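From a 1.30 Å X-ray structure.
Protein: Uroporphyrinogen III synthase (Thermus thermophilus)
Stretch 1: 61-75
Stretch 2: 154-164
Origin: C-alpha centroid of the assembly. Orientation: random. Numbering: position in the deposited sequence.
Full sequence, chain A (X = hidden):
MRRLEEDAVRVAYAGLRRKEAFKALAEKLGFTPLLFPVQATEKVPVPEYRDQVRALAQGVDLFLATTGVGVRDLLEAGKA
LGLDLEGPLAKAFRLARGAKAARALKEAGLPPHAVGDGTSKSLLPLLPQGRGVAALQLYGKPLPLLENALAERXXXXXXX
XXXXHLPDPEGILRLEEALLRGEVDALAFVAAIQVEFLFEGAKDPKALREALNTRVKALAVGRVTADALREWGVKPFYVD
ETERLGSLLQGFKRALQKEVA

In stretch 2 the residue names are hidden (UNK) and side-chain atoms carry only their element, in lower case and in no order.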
# COMPACT_ATOMS: atom_id res chain seq x y z
N ASP A 61 23.69 0.71 -8.69
CA ASP A 61 24.02 2.08 -8.30
C ASP A 61 23.01 2.68 -7.38
O ASP A 61 23.35 3.50 -6.53
CB ASP A 61 24.18 2.87 -9.58
CG ASP A 61 25.28 2.31 -10.40
OD1 ASP A 61 26.44 2.51 -9.98
OD2 ASP A 61 24.99 1.56 -11.38
N LEU A 62 21.77 2.24 -7.54
CA LEU A 62 20.68 2.77 -6.74
C LEU A 62 19.75 1.63 -6.39
O LEU A 62 19.52 0.71 -7.19
CB LEU A 62 19.94 3.85 -7.55
CG LEU A 62 18.84 4.65 -6.88
CD1 LEU A 62 18.79 6.05 -7.55
CD2 LEU A 62 17.57 3.95 -6.98
N PHE A 63 19.23 1.69 -5.18
CA PHE A 63 18.23 0.73 -4.71
C PHE A 63 17.06 1.52 -4.17
O PHE A 63 17.18 2.35 -3.29
CB PHE A 63 18.82 -0.16 -3.59
CG PHE A 63 17.81 -1.15 -3.02
CD1 PHE A 63 17.38 -2.25 -3.78
CD2 PHE A 63 17.23 -0.95 -1.78
CE1 PHE A 63 16.36 -3.13 -3.27
CE2 PHE A 63 16.25 -1.81 -1.29
CZ PHE A 63 15.81 -2.87 -2.02
N LEU A 64 15.88 1.25 -4.69
CA LEU A 64 14.67 1.92 -4.29
C LEU A 64 13.69 0.91 -3.64
O LEU A 64 13.16 -0.02 -4.34
CB LEU A 64 14.04 2.62 -5.50
CG LEU A 64 13.00 3.74 -5.22
CD1 LEU A 64 12.80 4.46 -6.54
CD2 LEU A 64 11.68 3.23 -4.66
N ALA A 65 13.47 1.08 -2.35
CA ALA A 65 12.55 0.24 -1.60
C ALA A 65 11.19 0.92 -1.50
O ALA A 65 11.15 2.08 -1.09
CB ALA A 65 13.09 0.03 -0.17
N THR A 66 10.13 0.16 -1.75
CA THR A 66 8.80 0.70 -1.63
C THR A 66 8.08 0.22 -0.42
O THR A 66 7.24 0.98 0.10
CB THR A 66 7.95 0.40 -2.88
OG1 THR A 66 7.87 -1.03 -3.11
CG2 THR A 66 8.53 1.07 -4.13
N THR A 67 8.37 -0.98 0.10
CA THR A 67 7.69 -1.46 1.27
C THR A 67 8.63 -2.15 2.25
O THR A 67 9.72 -2.69 1.88
CB THR A 67 6.56 -2.43 0.93
OG1 THR A 67 7.10 -3.64 0.34
CG2 THR A 67 5.59 -1.82 -0.08
N GLY A 68 8.25 -2.15 3.54
CA GLY A 68 9.06 -2.81 4.56
C GLY A 68 9.05 -4.29 4.34
O GLY A 68 10.10 -4.94 4.46
N VAL A 69 7.87 -4.84 4.06
CA VAL A 69 7.71 -6.26 3.78
C VAL A 69 8.63 -6.65 2.62
O VAL A 69 9.29 -7.70 2.66
CB VAL A 69 6.25 -6.62 3.41
CG1 VAL A 69 6.14 -8.08 2.96
CG2 VAL A 69 5.38 -6.39 4.64
N GLY A 70 8.68 -5.83 1.59
CA GLY A 70 9.51 -6.14 0.44
C GLY A 70 10.99 -6.16 0.74
O GLY A 70 11.72 -7.03 0.22
N VAL A 71 11.46 -5.23 1.54
CA VAL A 71 12.85 -5.21 1.93
C VAL A 71 13.16 -6.52 2.68
O VAL A 71 14.16 -7.22 2.39
CB VAL A 71 13.12 -4.00 2.82
CG1 VAL A 71 14.50 -4.14 3.51
CG2 VAL A 71 13.03 -2.70 2.00
N ARG A 72 12.33 -6.90 3.65
CA ARG A 72 12.60 -8.09 4.43
C ARG A 72 12.56 -9.32 3.56
O ARG A 72 13.47 -10.19 3.65
CB ARG A 72 11.60 -8.20 5.56
CG ARG A 72 11.77 -7.08 6.56
CD ARG A 72 10.90 -7.23 7.86
NE ARG A 72 11.01 -5.98 8.60
CZ ARG A 72 10.16 -4.96 8.48
NH1 ARG A 72 10.37 -3.83 9.18
NH2 ARG A 72 9.08 -5.09 7.74
N ASP A 73 11.56 -9.42 2.68
CA ASP A 73 11.47 -10.58 1.80
C ASP A 73 12.69 -10.68 0.88
O ASP A 73 13.18 -11.82 0.62
CB ASP A 73 10.21 -10.56 0.93
CG ASP A 73 8.95 -10.86 1.69
OD1 ASP A 73 7.91 -10.70 1.02
OD2 ASP A 73 8.98 -11.24 2.90
N LEU A 74 13.18 -9.58 0.32
CA LEU A 74 14.32 -9.65 -0.53
C LEU A 74 15.56 -10.10 0.21
O LEU A 74 16.35 -10.90 -0.35
CB LEU A 74 14.52 -8.25 -1.17
CG LEU A 74 15.66 -8.12 -2.14
CD1 LEU A 74 15.51 -9.06 -3.30
CD2 LEU A 74 15.69 -6.66 -2.68
N LEU A 75 15.79 -9.59 1.40
CA LEU A 75 16.95 -10.01 2.18
C LEU A 75 16.84 -11.53 2.49
O LEU A 75 17.86 -12.26 2.38
CB LEU A 75 17.03 -9.17 3.47
CG LEU A 75 17.44 -7.73 3.17
CD1 LEU A 75 17.28 -6.95 4.45
CD2 LEU A 75 18.85 -7.63 2.69
N UNK A 154 18.55 8.16 -16.15
CA UNK A 154 19.75 7.53 -16.69
C UNK A 154 20.01 6.07 -16.34
O UNK A 154 21.00 5.47 -16.76
N UNK A 155 19.10 5.44 -15.59
CA UNK A 155 19.33 4.08 -15.17
C UNK A 155 18.59 3.01 -15.96
O UNK A 155 17.50 3.22 -16.47
c UNK A 155 18.84 3.91 -13.70
c UNK A 155 19.48 4.87 -12.74
c UNK A 155 21.34 5.53 -11.37
o UNK A 155 21.27 7.61 -10.16
c UNK A 155 20.73 4.63 -12.24
c UNK A 155 18.81 6.03 -12.35
c UNK A 155 20.64 6.69 -11.01
c UNK A 155 19.38 6.94 -11.48
N UNK A 156 19.24 1.86 -15.98
CA UNK A 156 18.56 0.66 -16.43
C UNK A 156 17.79 0.14 -15.15
O UNK A 156 18.43 0.00 -14.08
c UNK A 156 22.06 -3.75 -16.96
c UNK A 156 18.87 -1.73 -17.28
n UNK A 156 22.89 -3.96 -15.94
n UNK A 156 22.36 -4.24 -18.16
c UNK A 156 19.54 -0.41 -16.84
n UNK A 156 20.94 -3.04 -16.78
c UNK A 156 19.93 -2.74 -17.80
N UNK A 157 16.53 -0.19 -15.29
CA UNK A 157 15.73 -0.64 -14.13
C UNK A 157 15.82 -2.15 -13.94
O UNK A 157 15.65 -2.91 -14.92
c UNK A 157 14.27 -0.22 -14.25
c UNK A 157 14.18 1.31 -14.22
c UNK A 157 13.44 -0.78 -13.05
N UNK A 158 16.13 -2.60 -12.71
CA UNK A 158 16.20 -4.04 -12.36
C UNK A 158 15.02 -4.23 -11.40
O UNK A 158 15.09 -3.86 -10.26
c UNK A 158 18.92 -5.76 -10.31
c UNK A 158 17.55 -4.32 -11.73
c UNK A 158 17.60 -6.82 -12.14
c UNK A 158 17.65 -5.71 -11.07
N UNK A 159 13.89 -4.77 -11.86
CA UNK A 159 12.75 -4.95 -10.99
C UNK A 159 12.95 -6.15 -10.06
O UNK A 159 13.48 -7.18 -10.51
c UNK A 159 12.30 -5.89 -13.11
c UNK A 159 11.60 -5.17 -11.97
c UNK A 159 13.63 -5.26 -13.25
N UNK A 160 12.48 -6.05 -8.83
CA UNK A 160 12.54 -7.17 -7.88
C UNK A 160 11.20 -7.25 -7.22
O UNK A 160 10.82 -6.35 -6.51
c UNK A 160 15.81 -5.75 -6.55
c UNK A 160 15.78 -8.14 -7.19
c UNK A 160 13.61 -6.92 -6.81
c UNK A 160 15.06 -6.81 -7.34
N UNK A 161 10.47 -8.34 -7.45
CA UNK A 161 9.11 -8.46 -6.90
C UNK A 161 9.06 -9.70 -6.03
O UNK A 161 8.69 -10.82 -6.53
c UNK A 161 6.71 -8.47 -7.61
c UNK A 161 5.86 -7.19 -9.87
c UNK A 161 8.15 -8.51 -8.07
s UNK A 161 5.53 -8.67 -9.01
N UNK A 162 9.24 -9.52 -4.74
CA UNK A 162 9.26 -10.71 -3.86
C UNK A 162 7.88 -11.21 -3.44
O UNK A 162 7.70 -12.34 -2.89
c UNK A 162 10.09 -10.24 -2.66
c UNK A 162 9.92 -8.72 -2.66
c UNK A 162 9.77 -8.29 -4.09
N UNK A 163 6.89 -10.37 -3.66
CA UNK A 163 5.51 -10.75 -3.34
C UNK A 163 4.60 -9.89 -4.18
O UNK A 163 5.02 -8.88 -4.77
c UNK A 163 6.19 -7.11 -0.61
c UNK A 163 3.81 -7.22 -0.79
o UNK A 163 4.89 -5.20 -0.06
c UNK A 163 6.23 -8.45 -1.04
c UNK A 163 5.19 -10.61 -1.86
c UNK A 163 4.95 -6.52 -0.49
c UNK A 163 5.10 -9.18 -1.34
c UNK A 163 3.90 -8.55 -1.22
N UNK A 164 3.33 -10.27 -4.24
CA UNK A 164 2.38 -9.54 -5.04
C UNK A 164 1.08 -9.32 -4.32
O UNK A 164 0.49 -10.24 -3.77
c UNK A 164 2.28 -11.65 -10.86
n UNK A 164 2.55 -11.15 -12.06
c UNK A 164 2.39 -11.47 -8.43
n UNK A 164 2.65 -10.99 -9.77
n UNK A 164 1.64 -12.81 -10.72
c UNK A 164 2.00 -10.31 -6.31
c UNK A 164 3.04 -10.57 -7.36

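Position 154 carries no side-chain atoms, so it is glycine, G154. Its phi of 109° agrees: a CB at these backbone angles would be jammed against the preceding carbonyl oxygen. It follows a helix that closes in a Schellman motif and touches nothing on stretch 1.

Position 155 has eight side-chain atoms, one carbon leading to a six-carbon ring that bears one oxygen. That is tyrosine, Y155. Its CA-to-CB bond points toward stretch 1, and the outer ring lies by L62, with L62 CD1 4.0 Å from Y155 CZ and 3.9 Å from Y155 OH. D61 CB approaches Y155 CE2 at 4.3 Å.

At 156, three carbons and a nitrogen run to a carbon carrying two more nitrogens, a guanidinium, hence arginine, R156. It is exposed and makes no contact with stretch 1. Position 157 has three carbons, one bearing the other two; branching at CB without oxygen identifies valine, V157. Position 158 has four carbons forked at the second, which is leucine, L158. At 159, three carbons close a ring onto the backbone nitrogen, the signature of proline, P159. None of these four side chains reaches stretch 1.

Position 160 again shows four carbons forked at the second, but here the CA-to-CB bond points toward stretch 1. This is leucine, L160. Its CD1 lies 4.0 Å from L74 CD2 and 4.2 Å from F63 CE1, at the edge of the F63 ring and near its plane, so one methyl meets both strand and helix.

Position 161 is an unbranched chain of two carbons, a sulfur and a terminal carbon: methionine, M161. Its CA-to-CB bond points away, and the side chain makes no contact with stretch 1.

At 162, three carbons again close onto the backbone nitrogen, giving proline, P162. The compact ring packs against the helix: P162 CB is 3.6 Å from D73 CB, and P162 CG is 3.8 Å from G70 O.

Position 163 has one carbon, then a six-carbon ring with one oxygen, and that oxygen is 2.7 Å from T67 OG1. It is tyrosine, Y163. V69 CG1 sits over one ring face, 4.0 Å from the centroid and 24° off the normal, a CH-pi contact. G70 N lies 3.6 Å from Y163 CE1, and D73 OD1 is 3.5 Å from Y163 CD1.

Position 164 has three carbons and a nitrogen running to a carbon that carries two more nitrogens, and nothing of stretch 1 is within reach; this is arginine, R164, and it is exposed.

The contact buries 475 Å², both sides summed, and Y163 has the largest covered area of any residue. Its hydroxyl hydrogen-bonds T67 OG1, and either oxygen could be the donor. The same T67 OG1 accepts from G70 N at 3.0 Å, capping the helix, so the polar link joins Y163 directly to the capping residue. P162 and L160 extend the contact to D73 and L74, while Y155 packs separately against D61 and L62 at the start of stretch 1.

Stretch 2 (154-164) GYRVLPLMPYR
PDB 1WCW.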